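Local coordinates for protein formylmethanofuran--tetrahydromethanopterin formyltransferase (Methanosarcina barkeri, PDB 1M5S) that catalyses the reversible transfer of a formyl group from formylmethanofuran to tetrahydromethanopterin, an early step of methanogenesis from carbon dioxide, at residues M49-A54 with L89-Q94; F167-S172 with E222-S227; A180-D185 with I265-T270; I247-N250 with S256-A259. All coordinates share one frame; numbering follows the deposited sequence.

Contact 1: M49-A54 with L89-Q94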
loop_
_atom_site.group_PDB
_atom_site.type_symbol
_atom_site.label_atom_id
_atom_site.label_comp_id
_atom_site.label_asym_id
_atom_site.label_seq_id
_atom_site.Cartn_x
_atom_site.Cartn_y
_atom_site.Cartn_z
ATOM N N MET A 49 -8.638 -27.173 8.038
ATOM C CA MET A 49 -7.784 -27.628 6.931
ATOM C C MET A 49 -6.484 -26.817 6.743
ATOM O O MET A 49 -5.681 -27.100 5.842
ATOM C CB MET A 49 -8.567 -27.621 5.620
ATOM C CG MET A 49 -8.964 -28.990 5.111
ATOM S SD MET A 49 -9.184 -28.996 3.332
ATOM C CE MET A 49 -7.611 -29.774 2.804
ATOM N N CYS A 50 -6.340 -25.748 7.528
ATOM C CA CYS A 50 -5.103 -24.974 7.599
ATOM C C CYS A 50 -4.391 -25.312 8.907
ATOM O O CYS A 50 -5.042 -25.730 9.874
ATOM C CB CYS A 50 -5.406 -23.471 7.562
ATOM S SG CYS A 50 -5.862 -22.806 5.933
ATOM N N PRO A 51 -3.057 -25.134 8.950
ATOM C CA PRO A 51 -2.291 -25.354 10.192
ATOM C C PRO A 51 -2.836 -24.581 11.401
ATOM O O PRO A 51 -2.722 -25.036 12.544
ATOM C CB PRO A 51 -0.871 -24.920 9.826
ATOM C CG PRO A 51 -0.781 -25.172 8.344
ATOM C CD PRO A 51 -2.164 -24.867 7.802
ATOM N N ALA A 52 -3.411 -23.406 11.159
ATOM C CA ALA A 52 -4.000 -22.606 12.230
ATOM C C ALA A 52 -5.043 -21.639 11.690
ATOM O O ALA A 52 -5.351 -21.635 10.495
ATOM C CB ALA A 52 -2.912 -21.833 12.975
ATOM N N GLU A 53 -5.665 -20.908 12.609
ATOM C CA GLU A 53 -6.478 -19.752 12.260
ATOM C C GLU A 53 -5.782 -18.524 12.818
ATOM O O GLU A 53 -5.591 -18.411 14.027
ATOM C CB GLU A 53 -7.875 -19.873 12.871
ATOM C CG GLU A 53 -8.933 -20.379 11.912
ATOM C CD GLU A 53 -10.221 -20.793 12.619
ATOM O OE1 GLU A 53 -10.650 -20.085 13.557
ATOM O OE2 GLU A 53 -10.796 -21.838 12.239
ATOM N N ALA A 54 -5.404 -17.601 11.942
ATOM C CA ALA A 54 -4.573 -16.485 12.360
ATOM C C ALA A 54 -4.901 -15.208 11.596
ATOM O O ALA A 54 -5.487 -15.237 10.512
ATOM C CB ALA A 54 -3.101 -16.848 12.185
ATOM N N LEU A 89 5.719 -21.657 17.626
ATOM C CA LEU A 89 7.127 -21.943 17.377
ATOM C C LEU A 89 7.463 -21.824 15.903
ATOM O O LEU A 89 8.377 -21.100 15.535
ATOM C CB LEU A 89 7.500 -23.352 17.875
ATOM C CG LEU A 89 8.283 -23.436 19.184
ATOM C CD1 LEU A 89 9.504 -22.534 19.102
ATOM C CD2 LEU A 89 7.384 -23.017 20.334
ATOM N N GLU A 90 6.668 -22.480 15.064
ATOM C CA GLU A 90 6.941 -22.549 13.637
ATOM C C GLU A 90 6.695 -21.206 12.929
ATOM O O GLU A 90 7.466 -20.808 12.060
ATOM C CB GLU A 90 6.084 -23.650 13.005
ATOM C CG GLU A 90 6.543 -25.055 13.390
ATOM C CD GLU A 90 5.690 -26.153 12.801
ATOM O OE1 GLU A 90 5.357 -26.080 11.595
ATOM O OE2 GLU A 90 5.389 -27.113 13.547
ATOM N N ARG A 91 5.663 -20.484 13.354
ATOM C CA ARG A 91 5.247 -19.232 12.688
ATOM C C ARG A 91 6.113 -18.032 13.115
ATOM O O ARG A 91 6.402 -17.134 12.312
ATOM C CB ARG A 91 3.783 -18.930 12.999
ATOM C CG ARG A 91 2.824 -19.523 11.960
ATOM C CD ARG A 91 1.384 -19.621 12.466
ATOM N NE ARG A 91 0.537 -20.501 11.645
ATOM C CZ ARG A 91 0.074 -20.175 10.430
ATOM N NH1 ARG A 91 0.369 -18.994 9.871
ATOM N NH2 ARG A 91 -0.705 -20.973 9.686
ATOM N N ILE A 92 6.463 -17.977 14.396
ATOM C CA ILE A 92 7.345 -16.928 14.884
ATOM C C ILE A 92 8.801 -17.220 14.519
ATOM O O ILE A 92 9.508 -16.354 14.006
ATOM C CB ILE A 92 7.193 -16.738 16.389
ATOM C CG1 ILE A 92 5.801 -16.182 16.689
ATOM C CG2 ILE A 92 8.240 -15.782 16.901
ATOM C CD1 ILE A 92 5.595 -15.812 18.120
ATOM N N GLY A 93 9.209 -18.474 14.673
ATOM C CA GLY A 93 10.565 -18.862 14.317
ATOM C C GLY A 93 10.881 -18.720 12.840
ATOM O O GLY A 93 11.908 -18.159 12.480
ATOM N N GLN A 94 9.942 -19.117 11.987
ATOM C CA GLN A 94 10.180 -19.147 10.549
ATOM C C GLN A 94 9.764 -17.870 9.829
ATOM O O GLN A 94 10.164 -17.659 8.682
ATOM C CB GLN A 94 9.451 -20.333 9.905
ATOM C CG GLN A 94 9.986 -21.692 10.309
ATOM C CD GLN A 94 11.502 -21.760 10.234
ATOM O OE1 GLN A 94 12.189 -21.638 11.251
ATOM N NE2 GLN A 94 12.032 -21.903 9.019
#

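Contact 2: F167-S172 with E222-S227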
loop_
_atom_site.group_PDB
_atom_site.type_symbol
_atom_site.label_atom_id
_atom_site.label_comp_id
_atom_site.label_asym_id
_atom_site.label_seq_id
_atom_site.Cartn_x
_atom_site.Cartn_y
_atom_site.Cartn_z
ATOM N N PHE A 167 -23.312 -12.023 7.411
ATOM C CA PHE A 167 -23.377 -12.117 5.954
ATOM C C PHE A 167 -23.771 -10.759 5.371
ATOM O O PHE A 167 -24.520 -10.004 5.991
ATOM C CB PHE A 167 -24.422 -13.159 5.538
ATOM C CG PHE A 167 -23.974 -14.590 5.699
ATOM C CD1 PHE A 167 -23.195 -14.982 6.775
ATOM C CD2 PHE A 167 -24.363 -15.554 4.775
ATOM C CE1 PHE A 167 -22.811 -16.313 6.928
ATOM C CE2 PHE A 167 -23.982 -16.882 4.921
ATOM C CZ PHE A 167 -23.206 -17.260 5.999
ATOM N N ILE A 168 -23.247 -10.449 4.189
ATOM C CA ILE A 168 -23.582 -9.214 3.480
ATOM C C ILE A 168 -24.120 -9.583 2.110
ATOM O O ILE A 168 -23.398 -10.155 1.284
ATOM C CB ILE A 168 -22.346 -8.293 3.266
ATOM C CG1 ILE A 168 -21.668 -7.973 4.595
ATOM C CG2 ILE A 168 -22.768 -6.979 2.602
ATOM C CD1 ILE A 168 -20.287 -7.372 4.416
ATOM N N PHE A 169 -25.400 -9.290 1.894
ATOM C CA PHE A 169 -26.061 -9.510 0.606
ATOM C C PHE A 169 -25.985 -8.214 -0.209
ATOM O O PHE A 169 -26.376 -7.152 0.275
ATOM C CB PHE A 169 -27.538 -9.875 0.819
ATOM C CG PHE A 169 -27.757 -11.201 1.494
ATOM C CD1 PHE A 169 -27.267 -11.439 2.776
ATOM C CD2 PHE A 169 -28.500 -12.194 0.867
ATOM C CE1 PHE A 169 -27.517 -12.642 3.424
ATOM C CE2 PHE A 169 -28.757 -13.401 1.506
ATOM C CZ PHE A 169 -28.265 -13.624 2.786
ATOM N N GLY A 170 -25.499 -8.298 -1.441
ATOM C CA GLY A 170 -25.417 -7.102 -2.259
ATOM C C GLY A 170 -26.075 -7.275 -3.613
ATOM O O GLY A 170 -26.190 -8.399 -4.112
ATOM N N ASP A 171 -26.445 -6.161 -4.244
ATOM C CA ASP A 171 -27.019 -6.219 -5.587
ATOM C C ASP A 171 -26.013 -6.682 -6.642
ATOM O O ASP A 171 -26.385 -7.289 -7.646
ATOM C CB ASP A 171 -27.629 -4.865 -5.984
ATOM C CG ASP A 171 -26.631 -3.713 -5.946
ATOM O OD1 ASP A 171 -25.461 -3.895 -5.564
ATOM O OD2 ASP A 171 -27.035 -2.602 -6.334
ATOM N N SER A 172 -24.734 -6.471 -6.350
ATOM C CA SER A 172 -23.650 -6.851 -7.247
ATOM C C SER A 172 -22.498 -7.400 -6.412
ATOM O O SER A 172 -22.429 -7.157 -5.205
ATOM C CB SER A 172 -23.177 -5.629 -8.054
ATOM O OG SER A 172 -22.500 -4.688 -7.227
ATOM N N GLU A 222 -25.430 -24.459 -1.042
ATOM C CA GLU A 222 -26.061 -24.047 -2.296
ATOM C C GLU A 222 -27.208 -23.050 -2.099
ATOM O O GLU A 222 -27.652 -22.415 -3.055
ATOM C CB GLU A 222 -26.564 -25.279 -3.066
ATOM C CG GLU A 222 -27.717 -26.037 -2.392
ATOM C CD GLU A 222 -27.274 -26.883 -1.207
ATOM O OE1 GLU A 222 -26.086 -27.269 -1.155
ATOM O OE2 GLU A 222 -28.118 -27.168 -0.327
ATOM N N ARG A 223 -27.663 -22.901 -0.855
ATOM C CA ARG A 223 -28.766 -21.997 -0.535
ATOM C C ARG A 223 -28.335 -20.539 -0.525
ATOM O O ARG A 223 -29.179 -19.646 -0.473
ATOM C CB ARG A 223 -29.373 -22.339 0.830
ATOM C CG ARG A 223 -29.923 -23.750 0.951
ATOM C CD ARG A 223 -30.551 -23.972 2.322
ATOM N NE ARG A 223 -31.954 -23.559 2.354
ATOM C CZ ARG A 223 -32.511 -22.834 3.321
ATOM N NH1 ARG A 223 -33.803 -22.532 3.260
ATOM N NH2 ARG A 223 -31.779 -22.389 4.337
ATOM N N PHE A 224 -27.023 -20.304 -0.472
ATOM C CA PHE A 224 -26.478 -18.947 -0.494
ATOM C C PHE A 224 -25.581 -18.710 -1.701
ATOM O O PHE A 224 -24.757 -17.800 -1.694
ATOM C CB PHE A 224 -25.686 -18.663 0.784
ATOM C CG PHE A 224 -26.528 -18.597 2.021
ATOM C CD1 PHE A 224 -26.682 -19.715 2.831
ATOM C CD2 PHE A 224 -27.112 -17.401 2.412
ATOM C CE1 PHE A 224 -27.401 -19.641 4.017
ATOM C CE2 PHE A 224 -27.832 -17.314 3.595
ATOM C CZ PHE A 224 -27.977 -18.437 4.400
ATOM N N CYS A 225 -25.747 -19.536 -2.730
ATOM C CA CYS A 225 -25.015 -19.380 -3.983
ATOM C C CYS A 225 -25.874 -18.687 -5.045
ATOM O O CYS A 225 -26.746 -19.313 -5.650
ATOM C CB CYS A 225 -24.556 -20.747 -4.501
ATOM S SG CYS A 225 -23.421 -21.612 -3.402
ATOM N N PRO A 226 -25.612 -17.392 -5.308
ATOM C CA PRO A 226 -26.459 -16.579 -6.187
ATOM C C PRO A 226 -26.483 -17.046 -7.643
ATOM O O PRO A 226 -27.522 -16.978 -8.298
ATOM C CB PRO A 226 -25.868 -15.170 -6.048
ATOM C CG PRO A 226 -25.215 -15.183 -4.721
ATOM C CD PRO A 226 -24.611 -16.554 -4.626
ATOM N N SER A 227 -25.354 -17.554 -8.128
ATOM C CA SER A 227 -25.240 -17.973 -9.523
ATOM C C SER A 227 -26.105 -19.197 -9.868
ATOM O O SER A 227 -26.249 -19.545 -11.039
ATOM C CB SER A 227 -23.773 -18.258 -9.872
ATOM O OG SER A 227 -23.308 -19.443 -9.242
#

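Contact 3: A180-D185 with I265-T270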
loop_
_atom_site.group_PDB
_atom_site.type_symbol
_atom_site.label_atom_id
_atom_site.label_comp_id
_atom_site.label_asym_id
_atom_site.label_seq_id
_atom_site.Cartn_x
_atom_site.Cartn_y
_atom_site.Cartn_z
ATOM N N ALA A 180 -17.831 -5.558 2.602
ATOM C CA ALA A 180 -16.975 -6.449 3.378
ATOM C C ALA A 180 -15.633 -5.788 3.665
ATOM O O ALA A 180 -15.143 -5.809 4.796
ATOM C CB ALA A 180 -16.763 -7.754 2.629
ATOM N N GLU A 181 -15.084 -5.129 2.652
ATOM C CA GLU A 181 -13.804 -4.434 2.789
ATOM C C GLU A 181 -13.880 -3.352 3.864
ATOM O O GLU A 181 -13.002 -3.272 4.727
ATOM C CB GLU A 181 -13.399 -3.817 1.447
ATOM C CG GLU A 181 -12.096 -3.048 1.477
ATOM C CD GLU A 181 -11.749 -2.418 0.144
ATOM O OE1 GLU A 181 -12.322 -2.830 -0.892
ATOM O OE2 GLU A 181 -10.870 -1.530 0.132
ATOM N N ALA A 182 -14.948 -2.554 3.828
ATOM C CA ALA A 182 -15.167 -1.501 4.821
ATOM C C ALA A 182 -15.323 -2.096 6.218
ATOM O O ALA A 182 -14.742 -1.586 7.178
ATOM C CB ALA A 182 -16.397 -0.688 4.467
ATOM N N ALA A 183 -16.065 -3.200 6.319
ATOM C CA ALA A 183 -16.237 -3.901 7.597
ATOM C C ALA A 183 -14.914 -4.444 8.156
ATOM O O ALA A 183 -14.610 -4.263 9.338
ATOM C CB ALA A 183 -17.250 -5.030 7.441
ATOM N N VAL A 184 -14.102 -5.046 7.288
ATOM C CA VAL A 184 -12.805 -5.580 7.693
ATOM C C VAL A 184 -11.822 -4.489 8.145
ATOM O O VAL A 184 -11.107 -4.668 9.136
ATOM C CB VAL A 184 -12.189 -6.416 6.555
ATOM C CG1 VAL A 184 -10.715 -6.728 6.836
ATOM C CG2 VAL A 184 -12.975 -7.702 6.412
ATOM N N ASP A 185 -11.817 -3.350 7.452
ATOM C CA ASP A 185 -10.974 -2.220 7.839
ATOM C C ASP A 185 -11.395 -1.697 9.206
ATOM O O ASP A 185 -10.561 -1.254 9.992
ATOM C CB ASP A 185 -11.079 -1.084 6.814
ATOM C CG ASP A 185 -10.310 -1.367 5.533
ATOM O OD1 ASP A 185 -9.350 -2.168 5.547
ATOM O OD2 ASP A 185 -10.650 -0.761 4.500
ATOM N N ILE A 265 -21.000 -4.425 10.765
ATOM C CA ILE A 265 -22.313 -4.316 10.143
ATOM C C ILE A 265 -22.637 -2.855 9.853
ATOM O O ILE A 265 -23.093 -2.525 8.763
ATOM C CB ILE A 265 -23.418 -4.939 11.041
ATOM C CG1 ILE A 265 -23.370 -6.467 10.933
ATOM C CG2 ILE A 265 -24.807 -4.434 10.624
ATOM C CD1 ILE A 265 -24.163 -7.186 11.997
ATOM N N LYS A 266 -22.305 -1.972 10.794
ATOM C CA LYS A 266 -22.611 -0.548 10.647
ATOM C C LYS A 266 -21.794 0.108 9.532
ATOM O O LYS A 266 -22.241 1.073 8.912
ATOM C CB LYS A 266 -22.378 0.187 11.971
ATOM C CG LYS A 266 -23.269 -0.302 13.107
ATOM C CD LYS A 266 -24.031 0.835 13.749
ATOM C CE LYS A 266 -23.129 1.718 14.582
ATOM N NZ LYS A 266 -23.888 2.863 15.149
ATOM N N ALA A 267 -20.604 -0.432 9.275
ATOM C CA ALA A 267 -19.774 0.037 8.165
ATOM C C ALA A 267 -20.240 -0.557 6.837
ATOM O O ALA A 267 -20.298 0.143 5.829
ATOM C CB ALA A 267 -18.310 -0.308 8.419
ATOM N N ALA A 268 -20.647 -1.825 6.861
ATOM C CA ALA A 268 -21.159 -2.498 5.668
ATOM C C ALA A 268 -22.406 -1.846 5.078
ATOM O O ALA A 268 -22.543 -1.766 3.856
ATOM C CB ALA A 268 -21.436 -3.963 5.968
ATOM N N VAL A 269 -23.340 -1.420 5.924
ATOM C CA VAL A 269 -24.591 -0.855 5.408
ATOM C C VAL A 269 -24.464 0.581 4.892
ATOM O O VAL A 269 -25.452 1.168 4.454
ATOM C CB VAL A 269 -25.751 -0.901 6.456
ATOM C CG1 VAL A 269 -25.968 -2.324 6.939
ATOM C CG2 VAL A 269 -25.463 0.048 7.615
ATOM N N THR A 270 -23.262 1.148 4.944
ATOM C CA THR A 270 -23.038 2.474 4.369
ATOM C C THR A 270 -22.790 2.414 2.864
ATOM O O THR A 270 -22.832 3.440 2.190
ATOM C CB THR A 270 -21.856 3.214 5.053
ATOM O OG1 THR A 270 -20.634 2.494 4.842
ATOM C CG2 THR A 270 -22.102 3.345 6.540
#

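Contact 4: I247-N250 with S256-A259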
loop_
_atom_site.group_PDB
_atom_site.type_symbol
_atom_site.label_atom_id
_atom_site.label_comp_id
_atom_site.label_asym_id
_atom_site.label_seq_id
_atom_site.Cartn_x
_atom_site.Cartn_y
_atom_site.Cartn_z
ATOM N N ILE A 247 -18.078 -12.305 6.761
ATOM C CA ILE A 247 -16.915 -11.953 7.559
ATOM C C ILE A 247 -16.914 -12.807 8.824
ATOM O O ILE A 247 -17.891 -12.807 9.571
ATOM C CB ILE A 247 -16.918 -10.445 7.907
ATOM C CG1 ILE A 247 -16.738 -9.631 6.617
ATOM C CG2 ILE A 247 -15.806 -10.117 8.900
ATOM C CD1 ILE A 247 -16.388 -8.211 6.837
ATOM N N VAL A 248 -15.919 -13.691 8.926
ATOM C CA VAL A 248 -15.701 -14.497 10.127
ATOM C C VAL A 248 -14.776 -13.775 11.099
ATOM O O VAL A 248 -13.758 -13.219 10.700
ATOM C CB VAL A 248 -15.097 -15.873 9.780
ATOM C CG1 VAL A 248 -14.828 -16.663 11.049
ATOM C CG2 VAL A 248 -16.044 -16.642 8.881
ATOM N N ILE A 249 -15.133 -13.821 12.377
ATOM C CA ILE A 249 -14.470 -13.057 13.434
ATOM C C ILE A 249 -14.098 -14.007 14.587
ATOM O O ILE A 249 -14.956 -14.718 15.109
ATOM C CB ILE A 249 -15.416 -11.946 13.981
ATOM C CG1 ILE A 249 -15.901 -11.060 12.833
ATOM C CG2 ILE A 249 -14.715 -11.112 15.039
ATOM C CD1 ILE A 249 -17.027 -10.135 13.189
ATOM N N ASN A 250 -12.801 -14.132 14.861
ATOM C CA ASN A 250 -12.324 -14.774 16.084
ATOM C C ASN A 250 -11.969 -13.685 17.073
ATOM O O ASN A 250 -11.685 -12.559 16.679
ATOM C CB ASN A 250 -11.091 -15.631 15.807
ATOM C CG ASN A 250 -11.395 -16.825 14.932
ATOM O OD1 ASN A 250 -12.498 -16.955 14.401
ATOM N ND2 ASN A 250 -10.414 -17.702 14.766
ATOM N N SER A 256 -15.874 -8.537 22.636
ATOM C CA SER A 256 -15.026 -8.082 21.544
ATOM C C SER A 256 -15.583 -8.552 20.213
ATOM O O SER A 256 -15.575 -7.802 19.237
ATOM C CB SER A 256 -13.599 -8.604 21.721
ATOM O OG SER A 256 -12.992 -8.026 22.864
ATOM N N ILE A 257 -16.074 -9.788 20.181
ATOM C CA ILE A 257 -16.739 -10.306 18.998
ATOM C C ILE A 257 -17.959 -9.454 18.668
ATOM O O ILE A 257 -18.173 -9.091 17.513
ATOM C CB ILE A 257 -17.195 -11.755 19.199
ATOM C CG1 ILE A 257 -16.015 -12.618 19.647
ATOM C CG2 ILE A 257 -17.817 -12.282 17.913
ATOM C CD1 ILE A 257 -15.417 -13.463 18.565
ATOM N N LYS A 258 -18.715 -9.075 19.694
ATOM C CA LYS A 258 -19.912 -8.264 19.496
ATOM C C LYS A 258 -19.567 -6.873 18.996
ATOM O O LYS A 258 -20.209 -6.360 18.081
ATOM C CB LYS A 258 -20.717 -8.164 20.793
ATOM C CG LYS A 258 -21.505 -9.424 21.100
ATOM C CD LYS A 258 -22.076 -9.431 22.511
ATOM C CE LYS A 258 -22.624 -10.819 22.846
ATOM N NZ LYS A 258 -23.355 -10.852 24.143
ATOM N N ALA A 259 -18.545 -6.270 19.591
ATOM C CA ALA A 259 -18.071 -4.963 19.155
ATOM C C ALA A 259 -17.685 -5.000 17.676
ATOM O O ALA A 259 -17.982 -4.063 16.932
ATOM C CB ALA A 259 -16.881 -4.526 20.004
#

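Contact 1: M49-A54 with L89-Q94
In the alpha/beta sandwich of this enzyme, Arg-91 of helix 81-95 reaches across to Pro-51 and Ala-52, in the loop that leads into strand 53-60. The arginine bridges a wide gap, for the CA atoms of Ala-52 and Arg-91 are 9.9 Å apart. Its chain runs extended from CG to NE, which carries the guanidinium to the loop. No hydrogen bond crosses between the two segments. The polar end of Arg-91 is held by other residues. NE bonds to OE1 of Gln-87, four residues earlier on the same helix. NH1 donates to the carbonyl oxygens of Ala-40 and Gly-42, and NH2 to that of Phe-43. These bonds tie the guanidinium to the end of helix 30-41 and the residues just after it, and they probably fix its rotation. The loop then packs against the group by van der Waals contact. The backbone N of Ala-52 sits obliquely to the guanidinium, 3.9 Å from NH2 of Arg-91. CB of Ala-52 approaches NE of Arg-91 at 3.9 Å. Pro-51 comes in at the edge of the group, near its plane, with its CB 4.0 Å from NH2 of Arg-91.

Contact 2: F167-S172 with E222-S227
Phe-167 and Phe-224 form a T-shaped (edge-to-face) pair, and Phe-169 joins them from the rim of the Phe-224 ring. The contact sets the end of strand 147-170 against the long connection between strands 193-194 and 243-251. In Phe-167 and Phe-224 CG lies anti to the carbonyl carbon and beside the backbone N (chi1 -76° and -68°), and Phe-169 has the same first torsion. The rings are told apart by how they are turned. Phe-167 points an edge at one face of Phe-224, with CE2 of Phe-167 4.0 Å above the plane and over the ring centre. The two centroids are 5.2 Å apart and the planes meet at 62°. Phe-169 meets the edge of Phe-224 instead. Its CZ lies in the plane of that ring, 3.8 Å from CE2 of Phe-224. The Phe-169 ring also makes a cation-pi contact with Lys-276. Met-145 of the second subunit packs on both Phe-167 and Phe-224, so the cluster lies at a subunit interface. Replacing Phe-167 by an alanine would take away the ring edge and is likely to leave a gap over the face of Phe-224, whose ring could then shift. No hydrogen bond joins the two segments, so their contact rests on apolar packing and on the weak attraction between ring C-H groups and a pi face.

Contact 3: A180-D185 with I265-T270
Ala-267 of helix 254-268 meets Ala-182 and Ala-183 of helix 173-187 in a close helix-to-helix contact built from alanines. The CA atoms of Ala-183 and Ala-267 are 5.3 Å apart, a spacing that leaves little room for larger side chains between them. The side chain to follow is that of Ala-267, where CB is both the start and the tip. This one methyl lies against the backbone of the facing helix. CB of Ala-267 is 4.0 Å from the carbonyl O of Ala-182. It is also 4.2 Å from N of Ala-183, in the same peptide group, so the methyl packs against that peptide. The methyl of Ala-182 also points toward this segment, and its CB is 4.4 Å from CB of Ala-267. The same methyl of Ala-267 touches Thr-186, whose OG1 hydrogen-bonds to O of Ala-182. The backbone of Ala-267 is engaged too, at the end of its helix. Thr-270 has chi1 at 63°, which turns OG1 back along the chain to donate to O of Ala-267 at 2.6 Å. The C=O...OG1 angle is 147°, with the donor tilted 15° from the carbonyl plane. N of Thr-270 bonds to the same oxygen, so two donors grip it where the helix gives way to a turn. The two helices lie side by side on strand 147-170: Ala-183 rests on Phe-166 and Ala-268 on Ile-168. Ala-183 also touches Ile-247 of strand 243-251, while Ala-182 packs on Ala-28 of the fourth subunit.

Contact 4: I247-N250 with S256-A259
Ile-257, Ile-249 and Asn-250 carry this contact between a strand and the helix that follows it, joined by a short turn. Ile-257 has the most surface buried, and it does its touching with the end of its chain. CG1 lies beside the backbone N and anti to the carbonyl carbon (chi1 -54°), and a chi2 of -102°, away from the usual staggered values, turns CD1 to the strand. There CD1 of Ile-257 sits 3.7 Å from the carbonyl O of Ile-249. The same methyl is 3.8 Å from the backbone C of Asn-250, so it packs against main chain more than side chain. Ile-249 comes next. Its side chain starts toward the helix, and its CG2 branch meets CD1 of Ile-257 at 4.3 Å. No hydrogen bond links the two segments. The CG2 to CD1 contact is apolar, and the methyl meets the backbone by van der Waals contact. Asn-250 offers only backbone to Ile-257, because its own side chain starts away from the helix. Both polar atoms of its amide are bonded: ND2 donates to OE1 of Glu-53, and OD1 accepts from N of Gly-163. This buried amide is therefore satisfied by other parts of the chain. Around the contact, strand 243-251 runs antiparallel to strand 147-170, with backbone bonds from Ile-249 to Gly-164, and it is also paired with strand 193-194 through Asn-250 and Ile-194. Ile-257 rests on Ile-161 of strand 147-170. Ile-249 touches Ile-187 of helix 173-187, which lies on the same side as helix 254-268.

Overall arrangement
Along the chain, contact 1 closes before the others open. Contacts 2 and 3 alternate their segments, and contact 4 is nested inside the loop closed by contact 3. Contacts 2 and 4 sit on the neighbouring, antiparallel strands 147-170 and 243-251. Contacts 3 and 4 share helix 254-268, with centres about 13 Å apart, and meet where Ile-247 packs on Ala-183. Contact 2 joins contact 3 through Ile-168, with centres about 16 Å apart. Together these three join the strands to the helices packed on them, within the proximal lobe. Contact 1 belongs to the other part of the chain, its centre about 21 Å from that of contact 4, and the hydrogen bond between Glu-53 and Asn-250 links them.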